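Local coordinates for designed helical repeat protein (Synthetic construct, PDB 5CWQ) that is a computationally designed helical repeat protein, built almost entirely of helices, with no known natural function, at residues Asp146-Ala151 with Lys207-Glu212. Numbering follows the deposited sequence.
Sequences DDEVLA and KRLAEE
Ala-151 and Ala-210 mark where the two helical segments come closest, with CA of Ala-151 5.2 Å from CA of Ala-210. Residues 147-151 form the first turn of one helix. Residues 207-212 lie near the start of another. The segment axes run in nearly the same direction, 19° apart, and approach to 9.0 Å. Asp-146 is the N-cap of the first helix, and its OD1 accepts a weak but nearly straight bond from Val-149 N, 3.3 Å long.

No hydrogen bond links the two segments, and the contact is small and apolar. The methyl of Ala-151 points at the second helix. Its CB lies 3.7 Å from CB of Leu-209 and 4.1 Å from the backbone N of Ala-210. The methyl thus meets the Leu-209 side chain at its root and lies beside the Ala-210 backbone. The CB of Leu-209 also points toward helix 147-171. Its CG lies anti to its carbonyl carbon (chi1 -64°), and CD1 reaches Glu-148. There the touching atom is the aliphatic CG, 4.0 Å from Leu-209 CD1. The Glu-148 chain bends at chi2, and its carboxylate makes no contact with Leu-209. Glu-148 OE2 instead lies near Glu-91 OE2, so one of the two acids may be protonated.

The contact joins helices 147-171 and 204-230. Leu-209 continues along the first of these onto Leu-152 and Ile-155. Helix 174-201 connects the two in sequence and touches both, through Val-194 on Leu-150 and Lys-195 on Ala-210. Val-149 turns away to pack on Val-137 and Ala-141 of helix 117-144.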
loop_
_atom_site.group_PDB
_atom_site.type_symbol
_atom_site.label_atom_id
_atom_site.label_comp_id
_atom_site.label_asym_id
_atom_site.label_seq_id
_atom_site.Cartn_x
_atom_site.Cartn_y
_atom_site.Cartn_z
ATOM N N ASP A 146 -1.973 21.384 2.629
ATOM C CA ASP A 146 -2.674 20.363 3.402
ATOM C C ASP A 146 -1.694 19.270 3.832
ATOM O O ASP A 146 -1.483 18.290 3.119
ATOM C CB ASP A 146 -3.827 19.770 2.590
ATOM C CG ASP A 146 -4.842 19.054 3.460
ATOM O OD1 ASP A 146 -4.457 18.535 4.530
ATOM O OD2 ASP A 146 -6.030 19.013 3.073
ATOM N N ASP A 147 -1.107 19.447 5.012
ATOM C CA ASP A 147 -0.030 18.576 5.475
ATOM C C ASP A 147 -0.509 17.154 5.748
ATOM O O ASP A 147 0.231 16.195 5.526
ATOM C CB ASP A 147 0.612 19.154 6.739
ATOM C CG ASP A 147 1.255 20.509 6.501
ATOM O OD1 ASP A 147 1.666 20.786 5.355
ATOM O OD2 ASP A 147 1.351 21.298 7.465
ATOM N N GLU A 148 -1.739 17.016 6.232
ATOM C CA GLU A 148 -2.294 15.700 6.530
ATOM C C GLU A 148 -2.489 14.897 5.249
ATOM O O GLU A 148 -2.055 13.747 5.156
ATOM C CB GLU A 148 -3.626 15.817 7.273
ATOM C CG GLU A 148 -4.146 14.479 7.804
ATOM C CD GLU A 148 -5.652 14.332 7.699
ATOM O OE1 GLU A 148 -6.225 14.698 6.649
ATOM O OE2 GLU A 148 -6.265 13.840 8.669
ATOM N N VAL A 149 -3.153 15.506 4.269
ATOM C CA VAL A 149 -3.391 14.858 2.984
ATOM C C VAL A 149 -2.066 14.502 2.323
ATOM O O VAL A 149 -1.926 13.427 1.741
ATOM C CB VAL A 149 -4.220 15.755 2.036
ATOM C CG1 VAL A 149 -4.329 15.131 0.641
ATOM C CG2 VAL A 149 -5.605 15.994 2.613
ATOM N N LEU A 150 -1.100 15.409 2.418
ATOM C CA LEU A 150 0.227 15.172 1.864
ATOM C C LEU A 150 0.828 13.904 2.457
ATOM O O LEU A 150 1.308 13.036 1.729
ATOM C CB LEU A 150 1.148 16.366 2.129
ATOM C CG LEU A 150 2.632 16.171 1.796
ATOM C CD1 LEU A 150 2.822 15.739 0.352
ATOM C CD2 LEU A 150 3.414 17.446 2.074
ATOM N N ALA A 151 0.783 13.800 3.780
ATOM C CA ALA A 151 1.358 12.654 4.474
ATOM C C ALA A 151 0.644 11.361 4.084
ATOM O O ALA A 151 1.277 10.315 3.946
ATOM C CB ALA A 151 1.301 12.864 5.981
ATOM N N LYS A 207 3.015 13.949 11.934
ATOM C CA LYS A 207 4.291 13.321 12.248
ATOM C C LYS A 207 4.177 11.803 12.165
ATOM O O LYS A 207 5.009 11.142 11.545
ATOM C CB LYS A 207 4.762 13.738 13.644
ATOM C CG LYS A 207 6.070 13.098 14.089
ATOM C CD LYS A 207 6.401 13.433 15.543
ATOM C CE LYS A 207 5.444 12.760 16.512
ATOM N NZ LYS A 207 5.800 13.041 17.928
ATOM N N ARG A 208 3.139 11.261 12.794
ATOM C CA ARG A 208 2.921 9.820 12.812
ATOM C C ARG A 208 2.705 9.277 11.404
ATOM O O ARG A 208 3.235 8.224 11.051
ATOM C CB ARG A 208 1.724 9.477 13.695
ATOM C CG ARG A 208 1.939 9.783 15.164
ATOM C CD ARG A 208 0.615 9.941 15.890
ATOM N NE ARG A 208 0.798 10.473 17.238
ATOM C CZ ARG A 208 -0.102 11.206 17.888
ATOM N NH1 ARG A 208 -1.263 11.506 17.323
ATOM N NH2 ARG A 208 0.162 11.646 19.111
ATOM N N LEU A 209 1.926 9.999 10.605
ATOM C CA LEU A 209 1.633 9.583 9.236
ATOM C C LEU A 209 2.880 9.644 8.357
ATOM O O LEU A 209 3.113 8.760 7.532
ATOM C CB LEU A 209 0.524 10.453 8.639
ATOM C CG LEU A 209 -0.849 10.342 9.312
ATOM C CD1 LEU A 209 -1.808 11.379 8.752
ATOM C CD2 LEU A 209 -1.430 8.943 9.156
ATOM N N ALA A 210 3.680 10.690 8.539
ATOM C CA ALA A 210 4.919 10.843 7.787
ATOM C C ALA A 210 5.905 9.728 8.134
ATOM O O ALA A 210 6.684 9.286 7.286
ATOM C CB ALA A 210 5.536 12.206 8.062
ATOM N N GLU A 211 5.864 9.271 9.382
ATOM C CA GLU A 211 6.759 8.213 9.837
ATOM C C GLU A 211 6.402 6.872 9.207
ATOM O O GLU A 211 7.286 6.069 8.912
ATOM C CB GLU A 211 6.736 8.119 11.365
ATOM C CG GLU A 211 7.559 9.222 12.020
ATOM C CD GLU A 211 7.353 9.333 13.514
ATOM O OE1 GLU A 211 6.376 8.758 14.039
ATOM O OE2 GLU A 211 8.178 10.010 14.162
ATOM N N GLU A 212 5.111 6.633 8.991
ATOM C CA GLU A 212 4.679 5.447 8.260
ATOM C C GLU A 212 5.317 5.428 6.876
ATOM O O GLU A 212 5.971 4.456 6.497
ATOM C CB GLU A 212 3.156 5.403 8.123
ATOM C CG GLU A 212 2.408 5.150 9.416
ATOM C CD GLU A 212 0.916 4.968 9.194
ATOM O OE1 GLU A 212 0.535 4.346 8.180
ATOM O OE2 GLU A 212 0.123 5.448 10.030
#